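Local coordinates for protein predicted ATPase of the ABC class (Vibrio vulnificus, PDB 5D6A) that binds the ATP analogue AMP-PNP and, as an ABC-class ATPase, probably hydrolyses ATP, at residues E192-L197 with I282-P287; V207-N212 with L239-H244. All coordinates share one frame; numbering follows the deposited sequence.

Contact 1. Residues E192-L197 with I282-P287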
loop_
_atom_site.group_PDB
_atom_site.type_symbol
_atom_site.label_atom_id
_atom_site.label_comp_id
_atom_site.label_asym_id
_atom_site.label_seq_id
_atom_site.Cartn_x
_atom_site.Cartn_y
_atom_site.Cartn_z
ATOM N N GLU A 192 -15.107 -29.504 -0.155
ATOM C CA GLU A 192 -15.802 -30.220 -1.223
ATOM C C GLU A 192 -17.161 -29.566 -1.471
ATOM O O GLU A 192 -17.588 -29.420 -2.618
ATOM C CB GLU A 192 -15.979 -31.697 -0.861
ATOM C CG GLU A 192 -16.576 -32.548 -1.973
ATOM C CD GLU A 192 -16.675 -34.017 -1.606
ATOM O OE1 GLU A 192 -16.832 -34.329 -0.407
ATOM O OE2 GLU A 192 -16.612 -34.867 -2.519
ATOM N N ASP A 193 -17.831 -29.177 -0.387
ATOM C CA ASP A 193 -19.123 -28.510 -0.484
ATOM C C ASP A 193 -18.969 -27.169 -1.193
ATOM O O ASP A 193 -19.794 -26.810 -2.032
ATOM C CB ASP A 193 -19.745 -28.302 0.903
ATOM C CG ASP A 193 -20.215 -29.603 1.545
ATOM O OD1 ASP A 193 -20.088 -30.680 0.917
ATOM O OD2 ASP A 193 -20.730 -29.542 2.682
ATOM N N GLN A 194 -17.913 -26.432 -0.854
ATOM C CA GLN A 194 -17.647 -25.139 -1.488
ATOM C C GLN A 194 -17.462 -25.261 -2.998
ATOM O O GLN A 194 -17.992 -24.448 -3.755
ATOM C CB GLN A 194 -16.436 -24.462 -0.851
ATOM C CG GLN A 194 -16.768 -23.790 0.466
ATOM C CD GLN A 194 -15.549 -23.270 1.196
ATOM O OE1 GLN A 194 -15.353 -22.062 1.319
ATOM N NE2 GLN A 194 -14.711 -24.180 1.669
ATOM N N GLU A 195 -16.719 -26.275 -3.433
ATOM C CA GLU A 195 -16.509 -26.486 -4.861
ATOM C C GLU A 195 -17.835 -26.855 -5.517
ATOM O O GLU A 195 -18.189 -26.309 -6.562
ATOM C CB GLU A 195 -15.467 -27.579 -5.109
ATOM C CG GLU A 195 -15.190 -27.864 -6.582
ATOM C CD GLU A 195 -14.671 -26.653 -7.345
ATOM O OE1 GLU A 195 -14.162 -25.703 -6.707
ATOM O OE2 GLU A 195 -14.759 -26.661 -8.592
ATOM N N ALA A 196 -18.562 -27.777 -4.888
ATOM C CA ALA A 196 -19.862 -28.228 -5.386
ATOM C C ALA A 196 -20.841 -27.064 -5.529
ATOM O O ALA A 196 -21.563 -26.981 -6.513
ATOM C CB ALA A 196 -20.441 -29.294 -4.467
ATOM N N LEU A 197 -20.859 -26.173 -4.540
ATOM C CA LEU A 197 -21.732 -24.998 -4.573
ATOM C C LEU A 197 -21.292 -24.022 -5.661
ATOM O O LEU A 197 -22.126 -23.387 -6.305
ATOM C CB LEU A 197 -21.744 -24.288 -3.216
ATOM C CG LEU A 197 -22.345 -25.063 -2.040
ATOM C CD1 LEU A 197 -22.113 -24.315 -0.737
ATOM C CD2 LEU A 197 -23.828 -25.327 -2.256
ATOM N N ILE A 282 -14.049 -15.922 -3.978
ATOM C CA ILE A 282 -13.470 -16.541 -5.176
ATOM C C ILE A 282 -12.560 -17.674 -4.710
ATOM O O ILE A 282 -12.206 -18.558 -5.487
ATOM C CB ILE A 282 -12.651 -15.557 -6.043
ATOM C CG1 ILE A 282 -11.513 -14.926 -5.223
ATOM C CG2 ILE A 282 -13.557 -14.488 -6.642
ATOM C CD1 ILE A 282 -10.643 -13.975 -6.013
ATOM N N TYR A 283 -12.166 -17.610 -3.437
ATOM C CA TYR A 283 -11.355 -18.646 -2.814
ATOM C C TYR A 283 -12.217 -19.404 -1.820
ATOM O O TYR A 283 -13.256 -18.909 -1.387
ATOM C CB TYR A 283 -10.181 -18.056 -2.029
ATOM C CG TYR A 283 -9.248 -17.163 -2.803
ATOM C CD1 TYR A 283 -8.366 -17.688 -3.740
ATOM C CD2 TYR A 283 -9.202 -15.800 -2.552
ATOM C CE1 TYR A 283 -7.493 -16.871 -4.435
ATOM C CE2 TYR A 283 -8.332 -14.976 -3.238
ATOM C CZ TYR A 283 -7.479 -15.515 -4.177
ATOM O OH TYR A 283 -6.609 -14.698 -4.859
ATOM N N ASN A 284 -11.769 -20.596 -1.450
ATOM C CA ASN A 284 -12.454 -21.409 -0.459
ATOM C C ASN A 284 -11.908 -21.033 0.912
ATOM O O ASN A 284 -10.719 -20.739 1.045
ATOM C CB ASN A 284 -12.205 -22.894 -0.720
ATOM C CG ASN A 284 -12.699 -23.345 -2.083
ATOM O OD1 ASN A 284 -13.688 -22.832 -2.606
ATOM N ND2 ASN A 284 -12.012 -24.321 -2.660
ATOM N N HIS A 285 -12.769 -21.031 1.925
ATOM C CA HIS A 285 -12.342 -20.703 3.286
ATOM C C HIS A 285 -12.483 -21.885 4.238
ATOM O O HIS A 285 -13.256 -22.815 3.990
ATOM C CB HIS A 285 -13.098 -19.484 3.818
ATOM C CG HIS A 285 -12.699 -18.200 3.159
ATOM N ND1 HIS A 285 -13.327 -17.712 2.033
ATOM C CD2 HIS A 285 -11.721 -17.312 3.459
ATOM C CE1 HIS A 285 -12.758 -16.575 1.674
ATOM N NE2 HIS A 285 -11.781 -16.311 2.522
ATOM N N ILE A 286 -11.722 -21.831 5.329
ATOM C CA ILE A 286 -11.718 -22.894 6.332
ATOM C C ILE A 286 -12.992 -22.883 7.170
ATOM O O ILE A 286 -13.703 -21.879 7.198
ATOM C CB ILE A 286 -10.504 -22.780 7.282
ATOM C CG1 ILE A 286 -10.598 -21.515 8.152
ATOM C CG2 ILE A 286 -9.203 -22.815 6.487
ATOM C CD1 ILE A 286 -9.442 -21.338 9.110
ATOM N N PRO A 287 -13.289 -24.006 7.851
ATOM C CA PRO A 287 -14.474 -24.057 8.702
ATOM C C PRO A 287 -14.398 -23.052 9.848
ATOM O O PRO A 287 -13.308 -22.751 10.338
ATOM C CB PRO A 287 -14.456 -25.491 9.249
ATOM C CG PRO A 287 -13.642 -26.269 8.277
ATOM C CD PRO A 287 -12.612 -25.314 7.767
#
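Gln194 sends its CG off anti to its own carbonyl carbon (chi1 -79°) and runs extended from there, which brings its terminal amide alongside the backbone of His285. The first torsion of Asn284 is of the same kind, but the two side chains run past each other in opposite directions: the OD1 of Asn284 lies 3.6 Å from the CB of Gln194, while the NE2 of Gln194 comes within 3.7 Å of the CB of Asn284. Two hydrogen bonds join the segments. The amide N of His285 donates to OE1 of Gln194 at 2.8 Å, nearly straight at 167°. NE2 of Gln194 returns a bond to the O of His285 at 3.1 Å; it uses a lone pair in the plane of that carbonyl but is more bent, 140° at the hydrogen, with the acceptor lying out of the glutamine's amide plane. NE2 also donates to Val190 O one turn back in the helix, so three bonds together fix the rotation of this buried amide. The polar end of Asn284 turns to another partner, its OD1 accepting from Arg198 NH1. The backbones of Asn284 and Ile286 bond to Val125 and Gln123, so the backbone polar groups alternate between the chain at 123-125 and the glutamine. A side-chain amide that grips both N and O of one residue in this way mimics a neighbouring strand, here tying helix 181-199 of the P-loop domain to the short, weakly bonded antiparallel pair 124-125/284-285.

Contact 2. Residues V207-N212 with L239-H244; sequences VSFVAN and LQVTLH
The face contact is a CH-pi interaction: CD1 of Leu243 sits over one face of the Phe209 ring, 3.5 Å from its centroid and 17° off the ring normal. The methyl is displaced somewhat toward the rim at the root of the ring, since its nearest ring atom is CG of Phe209, 3.4 Å from CD1 of Leu243. The two side chains come from opposite directions; with the CG of Phe209 anti to its backbone N (chi1 173°), the ring reaches out from its strand toward residues 241-243. The ring spans a gap, for 206-211 and 240-245 are not neighbours in their sheet. Strand 249-257 runs between them in a four-stranded antiparallel sheet of the P-loop domain, completed by 294-296, a layout consistent with the antiparallel beta subdomain of ABC ATPases. Accordingly no hydrogen bond crosses between the two segments: Phe209 pairs through its backbone with Val295, and Val210 with Leu254. Apolar contact at the ring's edge makes up the second kind of interaction. CG2 of Val241 lies near the ring plane, 3.6 Å from CD1 of Phe209 and equally far from CE1 of Phe209. Beside it the carbonyl O of Val241 approaches the rim in the ring plane, 3.7 Å from CE1 of Phe209, and meets the C-H edge instead of the pi cloud.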
loop_
_atom_site.group_PDB
_atom_site.type_symbol
_atom_site.label_atom_id
_atom_site.label_comp_id
_atom_site.label_asym_id
_atom_site.label_seq_id
_atom_site.Cartn_x
_atom_site.Cartn_y
_atom_site.Cartn_z
ATOM N N VAL A 207 -24.271 -15.646 -9.886
ATOM C CA VAL A 207 -22.849 -15.275 -9.935
ATOM C C VAL A 207 -22.218 -15.350 -8.547
ATOM O O VAL A 207 -20.997 -15.306 -8.417
ATOM C CB VAL A 207 -22.615 -13.868 -10.529
ATOM C CG1 VAL A 207 -23.072 -13.837 -11.971
ATOM C CG2 VAL A 207 -23.318 -12.789 -9.716
ATOM N N SER A 208 -23.058 -15.458 -7.518
ATOM C CA SER A 208 -22.584 -15.557 -6.140
ATOM C C SER A 208 -23.700 -16.082 -5.237
ATOM O O SER A 208 -24.883 -15.953 -5.558
ATOM C CB SER A 208 -22.091 -14.196 -5.638
ATOM O OG SER A 208 -21.498 -14.308 -4.354
ATOM N N PHE A 209 -23.312 -16.669 -4.110
ATOM C CA PHE A 209 -24.263 -17.229 -3.155
ATOM C C PHE A 209 -23.791 -17.043 -1.713
ATOM O O PHE A 209 -22.736 -17.548 -1.333
ATOM C CB PHE A 209 -24.475 -18.714 -3.443
ATOM C CG PHE A 209 -25.316 -19.418 -2.418
ATOM C CD1 PHE A 209 -26.703 -19.361 -2.477
ATOM C CD2 PHE A 209 -24.723 -20.153 -1.401
ATOM C CE1 PHE A 209 -27.480 -20.014 -1.536
ATOM C CE2 PHE A 209 -25.494 -20.809 -0.458
ATOM C CZ PHE A 209 -26.875 -20.740 -0.524
ATOM N N VAL A 210 -24.588 -16.327 -0.920
ATOM C CA VAL A 210 -24.277 -16.074 0.487
ATOM C C VAL A 210 -25.247 -16.860 1.362
ATOM O O VAL A 210 -26.393 -16.453 1.559
ATOM C CB VAL A 210 -24.380 -14.575 0.835
ATOM C CG1 VAL A 210 -24.015 -14.337 2.292
ATOM C CG2 VAL A 210 -23.479 -13.754 -0.073
ATOM N N ALA A 211 -24.778 -17.985 1.889
ATOM C CA ALA A 211 -25.600 -18.848 2.731
ATOM C C ALA A 211 -26.088 -18.145 4.000
ATOM O O ALA A 211 -25.381 -17.312 4.570
ATOM C CB ALA A 211 -24.816 -20.099 3.104
ATOM N N ASN A 212 -27.303 -18.477 4.431
ATOM C CA ASN A 212 -27.846 -17.921 5.669
ATOM C C ASN A 212 -27.061 -18.479 6.850
ATOM O O ASN A 212 -26.762 -19.672 6.895
ATOM C CB ASN A 212 -29.338 -18.244 5.830
ATOM C CG ASN A 212 -30.222 -17.435 4.896
ATOM O OD1 ASN A 212 -29.790 -16.445 4.307
ATOM N ND2 ASN A 212 -31.478 -17.843 4.775
ATOM N N LEU A 239 -35.460 -12.920 -2.760
ATOM C CA LEU A 239 -34.233 -13.171 -3.505
ATOM C C LEU A 239 -33.470 -14.370 -2.917
ATOM O O LEU A 239 -32.249 -14.472 -3.038
ATOM C CB LEU A 239 -33.384 -11.899 -3.461
ATOM C CG LEU A 239 -32.270 -11.713 -4.479
ATOM C CD1 LEU A 239 -32.824 -11.768 -5.893
ATOM C CD2 LEU A 239 -31.575 -10.384 -4.228
ATOM N N GLN A 240 -34.217 -15.287 -2.308
ATOM C CA GLN A 240 -33.658 -16.481 -1.669
ATOM C C GLN A 240 -33.566 -17.670 -2.622
ATOM O O GLN A 240 -34.452 -17.886 -3.454
ATOM C CB GLN A 240 -34.551 -16.859 -0.477
ATOM C CG GLN A 240 -34.278 -18.208 0.180
ATOM C CD GLN A 240 -35.341 -18.561 1.216
ATOM O OE1 GLN A 240 -35.868 -17.685 1.904
ATOM N NE2 GLN A 240 -35.662 -19.848 1.328
ATOM N N VAL A 241 -32.487 -18.439 -2.491
ATOM C CA VAL A 241 -32.283 -19.653 -3.285
ATOM C C VAL A 241 -31.720 -20.726 -2.366
ATOM O O VAL A 241 -31.157 -20.417 -1.316
ATOM C CB VAL A 241 -31.329 -19.449 -4.480
ATOM C CG1 VAL A 241 -31.865 -18.370 -5.408
ATOM C CG2 VAL A 241 -29.922 -19.114 -4.007
ATOM N N THR A 242 -31.866 -21.984 -2.767
ATOM C CA THR A 242 -31.392 -23.100 -1.963
ATOM C C THR A 242 -30.536 -24.042 -2.801
ATOM O O THR A 242 -31.027 -24.674 -3.731
ATOM C CB THR A 242 -32.580 -23.872 -1.362
ATOM O OG1 THR A 242 -33.418 -22.964 -0.632
ATOM C CG2 THR A 242 -32.097 -24.986 -0.435
ATOM N N LEU A 243 -29.252 -24.122 -2.470
ATOM C CA LEU A 243 -28.321 -24.988 -3.183
ATOM C C LEU A 243 -28.154 -26.296 -2.424
ATOM O O LEU A 243 -28.671 -26.446 -1.320
ATOM C CB LEU A 243 -26.970 -24.295 -3.341
ATOM C CG LEU A 243 -26.997 -22.934 -4.043
ATOM C CD1 LEU A 243 -25.592 -22.352 -4.118
ATOM C CD2 LEU A 243 -27.604 -23.051 -5.433
ATOM N N HIS A 244 -27.425 -27.237 -3.016
ATOM C CA HIS A 244 -27.216 -28.540 -2.394
ATOM C C HIS A 244 -25.749 -28.940 -2.373
ATOM O O HIS A 244 -25.089 -28.953 -3.407
ATOM C CB HIS A 244 -28.022 -29.609 -3.137
ATOM C CG HIS A 244 -27.901 -30.980 -2.546
ATOM N ND1 HIS A 244 -26.959 -31.894 -2.969
ATOM C CD2 HIS A 244 -28.602 -31.592 -1.563
ATOM C CE1 HIS A 244 -27.087 -33.010 -2.273
ATOM N NE2 HIS A 244 -28.078 -32.853 -1.413
#

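Both contacts lie in the P-loop domain with their centres about 13 Å apart, and they share a boundary: CD2 of Leu197, on the helix of contact 1, packs 3.5 Å from CB of Leu243 in contact 2. Helix 181-199 is followed, after a short connection, by strand 206-211. The second segments follow in sequence, 239-244 and then 282-287, which places contact 2 wholly within the chain span that contact 1 closes. The AMP-PNP pocket draws on residues between 217 and 428. A probable Walker A loop, with backbone amides on the nucleotide, leads into helix 271-280; residues 282-287 follow that helix, relating contact 1 to the pocket by chain connectivity.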